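Local coordinates for protein superoxide dismutase [Fe] (Aquifex pyrophilus, PDB 1COJ) that uses one iron ion per subunit to convert superoxide radicals into hydrogen peroxide and oxygen, at residues T72-H81 with L145-L153. Residues are numbered along the deposited sequence; the frame is centred on the assembly and turned at random.
Sequences TFNYMGVVLH and LDAHNVYNL. With FE (Fe (III) ion), chain B.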
loop_
_atom_site.group_PDB
_atom_site.type_symbol
_atom_site.label_atom_id
_atom_site.label_comp_id
_atom_site.label_asym_id
_atom_site.label_seq_id
_atom_site.Cartn_x
_atom_site.Cartn_y
_atom_site.Cartn_z
ATOM N N THR A 72 -3.616 2.322 13.101
ATOM C CA THR A 72 -2.349 2.969 12.775
ATOM C C THR A 72 -2.582 4.207 11.910
ATOM O O THR A 72 -1.909 5.225 12.079
ATOM C CB THR A 72 -1.349 2.017 12.052
ATOM O OG1 THR A 72 -1.879 1.607 10.789
ATOM C CG2 THR A 72 -1.062 0.791 12.900
ATOM N N PHE A 73 -3.557 4.130 11.007
ATOM C CA PHE A 73 -3.880 5.247 10.124
ATOM C C PHE A 73 -4.354 6.453 10.927
ATOM O O PHE A 73 -3.829 7.562 10.775
ATOM C CB PHE A 73 -4.964 4.848 9.115
ATOM C CG PHE A 73 -5.301 5.933 8.125
ATOM C CD1 PHE A 73 -4.460 6.191 7.047
ATOM C CD2 PHE A 73 -6.442 6.717 8.295
ATOM C CE1 PHE A 73 -4.748 7.216 6.145
ATOM C CE2 PHE A 73 -6.742 7.743 7.403
ATOM C CZ PHE A 73 -5.892 7.997 6.326
ATOM N N ASN A 74 -5.322 6.220 11.804
ATOM C CA ASN A 74 -5.884 7.288 12.610
ATOM C C ASN A 74 -4.981 7.802 13.724
ATOM O O ASN A 74 -4.876 9.017 13.926
ATOM C CB ASN A 74 -7.269 6.889 13.130
ATOM C CG ASN A 74 -8.297 6.776 12.006
ATOM O OD1 ASN A 74 -8.640 5.682 11.565
ATOM N ND2 ASN A 74 -8.766 7.911 11.529
ATOM N N TYR A 75 -4.278 6.900 14.404
ATOM C CA TYR A 75 -3.393 7.331 15.478
ATOM C C TYR A 75 -2.260 8.177 14.920
ATOM O O TYR A 75 -1.899 9.199 15.507
ATOM C CB TYR A 75 -2.840 6.139 16.260
ATOM C CG TYR A 75 -2.073 6.543 17.500
ATOM C CD1 TYR A 75 -2.669 7.315 18.499
ATOM C CD2 TYR A 75 -0.743 6.166 17.666
ATOM C CE1 TYR A 75 -1.955 7.707 19.635
ATOM C CE2 TYR A 75 -0.019 6.551 18.796
ATOM C CZ TYR A 75 -0.629 7.320 19.775
ATOM O OH TYR A 75 0.089 7.710 20.883
ATOM N N MET A 76 -1.693 7.753 13.792
ATOM C CA MET A 76 -0.619 8.519 13.171
ATOM C C MET A 76 -1.181 9.841 12.666
ATOM O O MET A 76 -0.504 10.867 12.705
ATOM C CB MET A 76 0.043 7.734 12.037
ATOM C CG MET A 76 1.009 6.661 12.520
ATOM S SD MET A 76 2.457 7.337 13.361
ATOM C CE MET A 76 1.949 7.296 15.093
ATOM N N GLY A 77 -2.430 9.807 12.208
ATOM C CA GLY A 77 -3.088 11.015 11.744
ATOM C C GLY A 77 -3.133 12.015 12.887
ATOM O O GLY A 77 -2.839 13.189 12.693
ATOM N N VAL A 78 -3.463 11.544 14.088
ATOM C CA VAL A 78 -3.507 12.414 15.263
ATOM C C VAL A 78 -2.108 12.954 15.614
ATOM O O VAL A 78 -1.873 14.168 15.602
ATOM C CB VAL A 78 -4.078 11.660 16.508
ATOM C CG1 VAL A 78 -3.977 12.523 17.764
ATOM C CG2 VAL A 78 -5.524 11.248 16.269
ATOM N N VAL A 79 -1.186 12.039 15.899
ATOM C CA VAL A 79 0.175 12.379 16.293
ATOM C C VAL A 79 0.909 13.303 15.326
ATOM O O VAL A 79 1.457 14.329 15.740
ATOM C CB VAL A 79 1.017 11.099 16.531
ATOM C CG1 VAL A 79 2.474 11.458 16.766
ATOM C CG2 VAL A 79 0.476 10.330 17.734
ATOM N N LEU A 80 0.918 12.945 14.047
ATOM C CA LEU A 80 1.602 13.742 13.033
ATOM C C LEU A 80 1.026 15.151 12.935
ATOM O O LEU A 80 1.775 16.118 12.796
ATOM C CB LEU A 80 1.569 13.024 11.681
ATOM C CG LEU A 80 2.745 12.095 11.329
ATOM C CD1 LEU A 80 3.443 11.534 12.552
ATOM C CD2 LEU A 80 2.257 10.982 10.417
ATOM N N HIS A 81 -0.296 15.275 13.035
ATOM C CA HIS A 81 -0.919 16.593 12.977
ATOM C C HIS A 81 -0.566 17.435 14.197
ATOM O O HIS A 81 -0.313 18.635 14.072
ATOM C CB HIS A 81 -2.436 16.491 12.802
ATOM C CG HIS A 81 -2.856 16.268 11.382
ATOM N ND1 HIS A 81 -3.074 15.026 10.831
ATOM C CD2 HIS A 81 -3.017 17.152 10.367
ATOM C CE1 HIS A 81 -3.342 15.183 9.534
ATOM N NE2 HIS A 81 -3.319 16.456 9.205
ATOM N N LEU A 145 6.705 9.776 3.740
ATOM C CA LEU A 145 5.577 8.864 3.886
ATOM C C LEU A 145 4.558 9.133 2.785
ATOM O O LEU A 145 4.358 10.286 2.384
ATOM C CB LEU A 145 4.879 9.069 5.238
ATOM C CG LEU A 145 5.660 9.255 6.540
ATOM C CD1 LEU A 145 4.677 9.268 7.696
ATOM C CD2 LEU A 145 6.669 8.163 6.740
ATOM N N ASP A 146 3.912 8.080 2.291
ATOM C CA ASP A 146 2.889 8.251 1.265
ATOM C C ASP A 146 1.494 8.400 1.866
ATOM O O ASP A 146 0.533 8.719 1.163
ATOM C CB ASP A 146 2.922 7.110 0.248
ATOM C CG ASP A 146 3.719 7.460 -0.994
ATOM O OD1 ASP A 146 3.784 6.621 -1.907
ATOM O OD2 ASP A 146 4.274 8.578 -1.065
ATOM N N ALA A 147 1.402 8.178 3.175
ATOM C CA ALA A 147 0.152 8.287 3.929
ATOM C C ALA A 147 0.541 8.317 5.406
ATOM O O ALA A 147 1.708 8.141 5.738
ATOM C CB ALA A 147 -0.767 7.097 3.635
ATOM N N HIS A 148 -0.424 8.523 6.298
ATOM C CA HIS A 148 -0.127 8.574 7.731
ATOM C C HIS A 148 0.581 7.314 8.226
ATOM O O HIS A 148 1.440 7.389 9.103
ATOM C CB HIS A 148 -1.408 8.746 8.559
ATOM C CG HIS A 148 -2.263 9.901 8.142
ATOM N ND1 HIS A 148 -1.756 11.150 7.864
ATOM C CD2 HIS A 148 -3.608 10.000 7.980
ATOM C CE1 HIS A 148 -2.742 11.969 7.542
ATOM N NE2 HIS A 148 -3.877 11.292 7.605
ATOM N N ASN A 149 0.231 6.171 7.639
ATOM C CA ASN A 149 0.778 4.877 8.048
ATOM C C ASN A 149 1.486 4.073 6.953
ATOM O O ASN A 149 1.510 2.838 6.995
ATOM C CB ASN A 149 -0.344 4.025 8.666
ATOM C CG ASN A 149 -1.489 3.719 7.679
ATOM O OD1 ASN A 149 -2.379 2.933 7.982
ATOM N ND2 ASN A 149 -1.452 4.321 6.503
ATOM N N VAL A 150 2.073 4.758 5.979
ATOM C CA VAL A 150 2.765 4.063 4.898
ATOM C C VAL A 150 4.171 4.621 4.699
ATOM O O VAL A 150 4.334 5.783 4.320
ATOM C CB VAL A 150 1.971 4.128 3.563
ATOM C CG1 VAL A 150 2.768 3.489 2.437
ATOM C CG2 VAL A 150 0.634 3.421 3.715
ATOM N N TYR A 151 5.165 3.763 4.947
ATOM C CA TYR A 151 6.608 4.044 4.828
ATOM C C TYR A 151 7.266 4.634 6.079
ATOM O O TYR A 151 8.438 5.025 6.051
ATOM C CB TYR A 151 6.936 4.889 3.583
ATOM C CG TYR A 151 6.478 4.269 2.271
ATOM C CD1 TYR A 151 6.142 5.071 1.176
ATOM C CD2 TYR A 151 6.354 2.882 2.132
ATOM C CE1 TYR A 151 5.686 4.506 -0.022
ATOM C CE2 TYR A 151 5.904 2.306 0.945
ATOM C CZ TYR A 151 5.565 3.121 -0.129
ATOM O OH TYR A 151 5.066 2.558 -1.288
ATOM N N ASN A 152 6.519 4.669 7.180
ATOM C CA ASN A 152 7.034 5.197 8.440
ATOM C C ASN A 152 8.152 4.289 8.918
ATOM O O ASN A 152 8.019 3.065 8.868
ATOM C CB ASN A 152 5.970 5.175 9.549
ATOM C CG ASN A 152 4.638 5.757 9.124
ATOM O OD1 ASN A 152 4.043 5.320 8.146
ATOM N ND2 ASN A 152 4.142 6.714 9.889
ATOM N N LEU A 153 9.241 4.879 9.399
ATOM C CA LEU A 153 10.328 4.086 9.944
ATOM C C LEU A 153 10.032 3.837 11.425
ATOM O O LEU A 153 9.680 4.762 12.166
ATOM C CB LEU A 153 11.669 4.811 9.803
ATOM C CG LEU A 153 12.295 4.920 8.412
ATOM C CD1 LEU A 153 13.528 5.795 8.494
ATOM C CD2 LEU A 153 12.660 3.548 7.870
HETATM FE FE FE B . -3.199 16.945 7.097
HETATM O O HOH W 1 -2.566 15.132 6.534
#
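The imidazole of His-148 lies against the helix at Gly-77, whose CA sits over the ring centre as a CH-pi contact, 3.9 Å from the centroid. On the Phe-73 side, CD2 of His-148 stands over one face of the phenyl ring, 3.5 Å from CZ, with the planes 49° apart. CG of Phe-73 is anti to the backbone N (chi1 -177°), which swings the ring out beside the imidazole. The Asn-149 amide lies at the edge of that ring, ND2 3.6 Å from Phe-73 CD1, planes 65° apart. Replacing Phe-73 by alanine would probably open a gap beside CD2 of His-148. At the other end, CE1 of His-148 meets CE1 of His-81 at 3.8 Å. His-81 NE2 binds the iron at 2.2 Å, together with His-27, Asp-163, His-167 and a water. His-81 ND1 donates to Gly-77 O (2.6 Å); with the metal bond, this fixes the ring's rotation. His-148 is a second-shell residue, hydrogen-bonded to Trp-128 through ND1 and Tyr-35 through NE2, and stacked on Tyr-165. Asn-152 ND2 donates to His-148 O (2.9 Å) and also bonds Thr-154 of another subunit, probably steadying the loop. The contact joins helix 63-86 to the end of strand 139-145 and the loop toward strand 157-163, with Leu-80 CD2 and Leu-145 CD1 meeting tip to tip beside strand 128-134.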